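Local coordinates for 2OG-Fe dioxygenase family protein (Methylibium petroleiphilum, PDB 3PL0) that is probably an iron-dependent dioxygenase of the 2-oxoglutarate type, built on a double-stranded beta-helix (cupin) fold, at residues L19-P29 and P206-V217. Residues are numbered along the deposited sequence; the frame is centred on the assembly and turned at random.
Sequences LRAQGFCVLTP and PWTVLLLDDQQV
Leu27 and Leu211 both turn CG beside the backbone N (chi1 -54° and -57°), and their CD1 methyls meet at 3.8 Å. Cys25 SG touches that same Leu211 CD1. On the other face Phe24 and Val26 sit against Leu210, whose CD1 lies 3.9 Å from Phe24 CD2. Gln22 NE2 lies over one face of the Phe24 ring, 3.4 Å above its plane and toward the rim. Gln22 NE2 also bonds Phe24 O from above the carbonyl plane, while Gln22 OE1 accepts from His3 N. The backbones form an antiparallel pair with five hydrogen bonds. Leu211 N meets Cys25 O almost head-on at 2.8 Å. Past the helix end, Gly23 O takes a nearly straight bond from Asp213 N. A water links Leu19 O to Asp213 OD2, which is also salt-bridged to Arg135. Thr208 CG2 packs on Val26 CG1 at 3.6 Å and its OG1, bonded to Gln205 O, borders the Pro29 ring. A glycine at Thr208 would probably leave Val26 CG1 with a gap and Gln205 O without this partner. Strand 24-27 thus extends the double-stranded beta-helix sheet beyond strand 209-213, which pairs with strand 172-181 along its other edge. Helix 118-134 covers Leu19 and Leu211, and strand 183-192 covers Phe24 and Leu210.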
ATOM      1  N   LEU A  19     -15.707   1.388   5.614  1.00 25.65           N
ATOM      2  CA  LEU A  19     -15.272   1.873   4.313  1.00 27.18           C
ATOM      3  C   LEU A  19     -16.379   2.593   3.611  1.00 27.92           C
ATOM      4  O   LEU A  19     -16.127   3.598   2.971  1.00 27.44           O
ATOM      5  CB  LEU A  19     -14.782   0.718   3.434  1.00 28.93           C
ATOM      6  CG  LEU A  19     -13.358   0.261   3.724  1.00 29.85           C
ATOM      7  CD1 LEU A  19     -13.148  -1.164   3.228  1.00 29.52           C
ATOM      8  CD2 LEU A  19     -12.390   1.277   3.107  1.00 22.83           C
ATOM      9  N   ARG A  20     -17.614   2.091   3.708  1.00 28.61           N
ATOM     10  CA  ARG A  20     -18.730   2.832   3.157  1.00 30.18           C
ATOM     11  C   ARG A  20     -18.906   4.177   3.854  1.00 28.98           C
ATOM     12  O   ARG A  20     -19.139   5.192   3.231  1.00 30.41           O
ATOM     13  CB  ARG A  20     -20.034   2.046   3.352  1.00 31.69           C
ATOM     14  CG  ARG A  20     -21.248   2.732   2.784  1.00 37.20           C
ATOM     15  CD  ARG A  20     -21.116   2.949   1.276  1.00 40.02           C
ATOM     16  NE  ARG A  20     -22.416   3.330   0.710  1.00 47.46           N
ATOM     17  CZ  ARG A  20     -22.673   4.433   0.007  1.00 48.52           C
ATOM     18  NH1 ARG A  20     -21.729   5.307  -0.281  1.00 52.10           N
ATOM     19  NH2 ARG A  20     -23.901   4.639  -0.448  1.00 57.41           N
ATOM     20  N   ALA A  21     -18.879   4.158   5.176  1.00 30.01           N
ATOM     21  CA  ALA A  21     -19.209   5.341   5.949  1.00 29.88           C
ATOM     22  C   ALA A  21     -18.121   6.430   5.939  1.00 31.29           C
ATOM     23  O   ALA A  21     -18.440   7.633   5.851  1.00 31.32           O
ATOM     24  CB  ALA A  21     -19.562   4.935   7.412  1.00 34.98           C
ATOM     25  N   GLN A  22     -16.855   6.040   6.096  1.00 26.45           N
ATOM     26  CA  GLN A  22     -15.777   7.003   6.213  1.00 27.06           C
ATOM     27  C   GLN A  22     -14.648   6.845   5.167  1.00 28.17           C
ATOM     28  O   GLN A  22     -13.692   7.623   5.169  1.00 24.26           O
ATOM     29  CB  GLN A  22     -15.165   6.937   7.624  1.00 27.31           C
ATOM     30  CG  GLN A  22     -14.524   5.592   8.007  1.00 28.42           C
ATOM     31  CD  GLN A  22     -13.935   5.598   9.402  1.00 29.79           C
ATOM     32  OE1 GLN A  22     -14.437   6.301  10.299  1.00 27.30           O
ATOM     33  NE2 GLN A  22     -12.879   4.790   9.612  1.00 21.62           N
ATOM     34  N   GLY A  23     -14.709   5.799   4.357  1.00 25.91           N
ATOM     35  CA  GLY A  23     -13.813   5.646   3.244  1.00 23.82           C
ATOM     36  C   GLY A  23     -12.469   5.030   3.580  1.00 25.40           C
ATOM     37  O   GLY A  23     -11.591   4.946   2.704  1.00 25.28           O
ATOM     38  N   PHE A  24     -12.285   4.593   4.827  1.00 22.91           N
ATOM     39  CA  PHE A  24     -11.063   3.847   5.181  1.00 23.49           C
ATOM     40  C   PHE A  24     -11.343   3.014   6.408  1.00 24.86           C
ATOM     41  O   PHE A  24     -12.328   3.227   7.116  1.00 24.82           O
ATOM     42  CB  PHE A  24      -9.862   4.755   5.445  1.00 22.51           C
ATOM     43  CG  PHE A  24      -9.913   5.479   6.780  1.00 24.97           C
ATOM     44  CD1 PHE A  24     -10.722   6.591   6.950  1.00 31.85           C
ATOM     45  CD2 PHE A  24      -9.188   5.023   7.858  1.00 27.46           C
ATOM     46  CE1 PHE A  24     -10.794   7.229   8.171  1.00 33.23           C
ATOM     47  CE2 PHE A  24      -9.269   5.670   9.108  1.00 27.32           C
ATOM     48  CZ  PHE A  24     -10.059   6.760   9.244  1.00 28.43           C
ATOM     49  N   CYS A  25     -10.469   2.066   6.659  1.00 22.43           N
ATOM     50  CA  CYS A  25     -10.445   1.414   7.942  1.00 25.96           C
ATOM     51  C   CYS A  25      -9.070   0.788   8.154  1.00 24.82           C
ATOM     52  O   CYS A  25      -8.326   0.553   7.188  1.00 23.95           O
ATOM     53  CB  CYS A  25     -11.531   0.362   8.045  1.00 28.08           C
ATOM     54  SG  CYS A  25     -11.294  -1.058   6.984  1.00 35.02           S
ATOM     55  N   VAL A  26      -8.763   0.508   9.410  1.00 26.13           N
ATOM     56  CA  VAL A  26      -7.534  -0.149   9.780  1.00 23.24           C
ATOM     57  C   VAL A  26      -7.834  -1.566  10.249  1.00 27.10           C
ATOM     58  O   VAL A  26      -8.687  -1.739  11.104  1.00 25.59           O
ATOM     59  CB  VAL A  26      -6.874   0.640  10.906  1.00 27.86           C
ATOM     60  CG1 VAL A  26      -5.559  -0.075  11.419  1.00 25.16           C
ATOM     61  CG2 VAL A  26      -6.600   2.095  10.437  1.00 23.02           C
ATOM     62  N   LEU A  27      -7.124  -2.564   9.709  1.00 24.55           N
ATOM     63  CA  LEU A  27      -7.186  -3.936  10.217  1.00 24.67           C
ATOM     64  C   LEU A  27      -5.943  -4.172  11.086  1.00 24.39           C
ATOM     65  O   LEU A  27      -4.798  -4.011  10.617  1.00 25.10           O
ATOM     66  CB  LEU A  27      -7.184  -4.957   9.066  1.00 25.86           C
ATOM     67  CG  LEU A  27      -8.242  -4.776   7.976  1.00 31.55           C
ATOM     68  CD1 LEU A  27      -8.040  -5.868   6.954  1.00 27.83           C
ATOM     69  CD2 LEU A  27      -9.681  -4.858   8.575  1.00 31.71           C
ATOM     70  N   THR A  28      -6.160  -4.584  12.330  1.00 24.96           N
ATOM     71  CA  THR A  28      -5.063  -5.019  13.181  1.00 25.74           C
ATOM     72  C   THR A  28      -4.492  -6.298  12.553  1.00 25.11           C
ATOM     73  O   THR A  28      -5.188  -6.970  11.756  1.00 27.27           O
ATOM     74  CB  THR A  28      -5.544  -5.328  14.621  1.00 26.06           C
ATOM     75  OG1 THR A  28      -6.477  -6.428  14.607  1.00 25.73           O
ATOM     76  CG2 THR A  28      -6.224  -4.097  15.270  1.00 28.26           C
ATOM     77  N   PRO A  29      -3.252  -6.673  12.916  1.00 27.26           N
ATOM     78  CA  PRO A  29      -2.715  -7.957  12.448  1.00 28.49           C
ATOM     79  C   PRO A  29      -3.636  -9.144  12.750  1.00 30.18           C
ATOM     80  O   PRO A  29      -3.751 -10.046  11.936  1.00 31.54           O
ATOM     81  CB  PRO A  29      -1.383  -8.066  13.185  1.00 30.42           C
ATOM     82  CG  PRO A  29      -1.017  -6.638  13.551  1.00 30.09           C
ATOM     83  CD  PRO A  29      -2.321  -5.997  13.831  1.00 29.94           C
ATOM     84  N   PRO A 206       3.734  -4.944  12.695  1.00 28.35           N
ATOM     85  CA  PRO A 206       3.723  -5.537  11.376  1.00 26.95           C
ATOM     86  C   PRO A 206       2.425  -6.231  11.051  1.00 27.68           C
ATOM     87  O   PRO A 206       1.801  -6.817  11.925  1.00 26.17           O
ATOM     88  CB  PRO A 206       4.866  -6.530  11.439  1.00 28.95           C
ATOM     89  CG  PRO A 206       5.834  -5.891  12.366  1.00 33.11           C
ATOM     90  CD  PRO A 206       4.989  -5.246  13.414  1.00 33.26           C
ATOM     91  N   TRP A 207       2.024  -6.122   9.792  1.00 27.09           N
ATOM     92  CA  TRP A 207       0.782  -6.675   9.261  1.00 28.59           C
ATOM     93  C   TRP A 207      -0.441  -5.911   9.740  1.00 26.97           C
ATOM     94  O   TRP A 207      -1.552  -6.417   9.624  1.00 27.25           O
ATOM     95  CB  TRP A 207       0.672  -8.192   9.532  1.00 33.13           C
ATOM     96  CG  TRP A 207       1.922  -8.832   9.142  1.00 34.29           C
ATOM     97  CD1 TRP A 207       2.835  -9.417   9.965  1.00 34.51           C
ATOM     98  CD2 TRP A 207       2.467  -8.873   7.845  1.00 24.73           C
ATOM     99  NE1 TRP A 207       3.901  -9.849   9.248  1.00 31.99           N
ATOM    100  CE2 TRP A 207       3.703  -9.529   7.938  1.00 32.55           C
ATOM    101  CE3 TRP A 207       2.005  -8.501   6.586  1.00 29.24           C
ATOM    102  CZ2 TRP A 207       4.487  -9.757   6.845  1.00 30.53           C
ATOM    103  CZ3 TRP A 207       2.788  -8.734   5.507  1.00 35.45           C
ATOM    104  CH2 TRP A 207       4.008  -9.347   5.629  1.00 32.79           C
ATOM    105  N   THR A 208      -0.248  -4.681  10.234  1.00 24.91           N
ATOM    106  CA  THR A 208      -1.349  -3.773  10.332  1.00 24.48           C
ATOM    107  C   THR A 208      -1.628  -3.282   8.907  1.00 25.95           C
ATOM    108  O   THR A 208      -0.690  -2.943   8.175  1.00 24.60           O
ATOM    109  CB  THR A 208      -1.077  -2.568  11.281  1.00 26.24           C
ATOM    110  OG1 THR A 208      -0.668  -3.054  12.577  1.00 25.66           O
ATOM    111  CG2 THR A 208      -2.369  -1.714  11.402  1.00 22.94           C
ATOM    112  N   VAL A 209      -2.902  -3.277   8.511  1.00 24.10           N
ATOM    113  CA  VAL A 209      -3.313  -2.842   7.172  1.00 22.63           C
ATOM    114  C   VAL A 209      -4.299  -1.663   7.142  1.00 25.51           C
ATOM    115  O   VAL A 209      -5.313  -1.664   7.801  1.00 26.13           O
ATOM    116  CB  VAL A 209      -3.852  -4.014   6.374  1.00 26.76           C
ATOM    117  CG1 VAL A 209      -4.081  -3.582   4.948  1.00 25.61           C
ATOM    118  CG2 VAL A 209      -2.846  -5.162   6.457  1.00 21.61           C
ATOM    119  N   LEU A 210      -3.976  -0.649   6.333  1.00 23.23           N
ATOM    120  CA  LEU A 210      -4.859   0.461   6.102  1.00 23.29           C
ATOM    121  C   LEU A 210      -5.551   0.216   4.776  1.00 22.84           C
ATOM    122  O   LEU A 210      -4.889   0.171   3.744  1.00 26.37           O
ATOM    123  CB  LEU A 210      -4.064   1.773   6.037  1.00 24.01           C
ATOM    124  CG  LEU A 210      -4.778   3.061   5.587  1.00 24.98           C
ATOM    125  CD1 LEU A 210      -5.902   3.376   6.551  1.00 17.94           C
ATOM    126  CD2 LEU A 210      -3.766   4.211   5.488  1.00 23.36           C
ATOM    127  N   LEU A 211      -6.867   0.108   4.821  1.00 21.77           N
ATOM    128  CA  LEU A 211      -7.731  -0.013   3.648  1.00 22.77           C
ATOM    129  C   LEU A 211      -8.284   1.358   3.303  1.00 24.52           C
ATOM    130  O   LEU A 211      -8.745   2.079   4.211  1.00 23.67           O
ATOM    131  CB  LEU A 211      -8.879  -0.995   3.903  1.00 23.48           C
ATOM    132  CG  LEU A 211      -8.448  -2.431   4.318  1.00 28.11           C
ATOM    133  CD1 LEU A 211      -9.626  -3.381   4.519  1.00 32.59           C
ATOM    134  CD2 LEU A 211      -7.389  -3.038   3.315  1.00 23.24           C
ATOM    135  N   LEU A 212      -8.211   1.744   2.023  1.00 22.46           N
ATOM    136  CA  LEU A 212      -8.644   3.068   1.545  1.00 24.02           C
ATOM    137  C   LEU A 212      -9.574   2.936   0.314  1.00 25.42           C
ATOM    138  O   LEU A 212      -9.305   2.187  -0.611  1.00 26.33           O
ATOM    139  CB  LEU A 212      -7.435   3.911   1.091  1.00 27.58           C
ATOM    140  CG  LEU A 212      -6.312   4.185   2.095  1.00 29.53           C
ATOM    141  CD1 LEU A 212      -5.047   4.690   1.371  1.00 27.82           C
ATOM    142  CD2 LEU A 212      -6.758   5.207   3.171  1.00 25.90           C
ATOM    143  N   ASP A 213     -10.670   3.673   0.321  1.00 25.08           N
ATOM    144  CA  ASP A 213     -11.484   3.874  -0.872  1.00 24.83           C
ATOM    145  C   ASP A 213     -10.886   5.086  -1.536  1.00 26.60           C
ATOM    146  O   ASP A 213     -11.080   6.260  -1.128  1.00 26.29           O
ATOM    147  CB  ASP A 213     -12.926   4.107  -0.493  1.00 25.26           C
ATOM    148  CG  ASP A 213     -13.821   4.392  -1.684  1.00 31.25           C
ATOM    149  OD1 ASP A 213     -13.341   4.667  -2.812  1.00 31.17           O
ATOM    150  OD2 ASP A 213     -15.036   4.360  -1.457  1.00 31.37           O
ATOM    151  N   ASP A 214     -10.153   4.806  -2.588  1.00 27.64           N
ATOM    152  CA  ASP A 214      -9.366   5.832  -3.259  1.00 27.97           C
ATOM    153  C   ASP A 214     -10.196   6.932  -3.916  1.00 30.74           C
ATOM    154  O   ASP A 214      -9.661   7.952  -4.319  1.00 30.55           O
ATOM    155  CB  ASP A 214      -8.471   5.180  -4.305  1.00 30.05           C
ATOM    156  CG  ASP A 214      -7.339   6.058  -4.709  1.00 36.73           C
ATOM    157  OD1 ASP A 214      -6.542   6.460  -3.811  1.00 28.41           O
ATOM    158  OD2 ASP A 214      -7.262   6.379  -5.913  1.00 33.40           O
ATOM    159  N   GLN A 215     -11.500   6.718  -4.035  1.00 33.58           N
ATOM    160  CA  GLN A 215     -12.402   7.763  -4.564  1.00 35.10           C
ATOM    161  C   GLN A 215     -13.012   8.640  -3.456  1.00 34.33           C
ATOM    162  O   GLN A 215     -13.711   9.584  -3.747  1.00 35.32           O
ATOM    163  CB  GLN A 215     -13.516   7.113  -5.423  1.00 37.12           C
ATOM    164  CG  GLN A 215     -12.942   6.392  -6.681  1.00 37.87           C
ATOM    165  CD  GLN A 215     -14.021   5.773  -7.578  1.00 48.36           C
ATOM    166  OE1 GLN A 215     -15.219   5.872  -7.314  1.00 45.27           O
ATOM    167  NE2 GLN A 215     -13.585   5.120  -8.628  1.00 44.32           N
ATOM    168  N   GLN A 216     -12.762   8.320  -2.194  1.00 29.30           N
ATOM    169  CA  GLN A 216     -13.412   9.036  -1.087  1.00 30.63           C
ATOM    170  C   GLN A 216     -12.463   9.680  -0.091  1.00 28.70           C
ATOM    171  O   GLN A 216     -12.857  10.570   0.634  1.00 26.53           O
ATOM    172  CB  GLN A 216     -14.285   8.059  -0.340  1.00 30.00           C
ATOM    173  CG  GLN A 216     -15.521   7.663  -1.127  1.00 45.53           C
ATOM    174  CD  GLN A 216     -16.419   8.854  -1.391  1.00 51.50           C
ATOM    175  OE1 GLN A 216     -16.718   9.623  -0.477  1.00 56.86           O
ATOM    176  NE2 GLN A 216     -16.836   9.026  -2.646  1.00 54.21           N
ATOM    177  N   VAL A 217     -11.218   9.213  -0.034  1.00 26.06           N
ATOM    178  CA  VAL A 217     -10.239   9.736   0.906  1.00 23.38           C
ATOM    179  C   VAL A 217      -8.929   9.996   0.153  1.00 26.41           C
ATOM    180  O   VAL A 217      -8.710   9.497  -0.987  1.00 23.54           O
ATOM    181  CB  VAL A 217     -10.011   8.770   2.087  1.00 21.59           C
ATOM    182  CG1 VAL A 217     -11.314   8.560   2.866  1.00 22.28           C
ATOM    183  CG2 VAL A 217      -9.447   7.435   1.573  1.00 23.84           C
TER
HETATM  184  O   HOH W   1     -16.387   5.558   0.865  1.00 38.33           O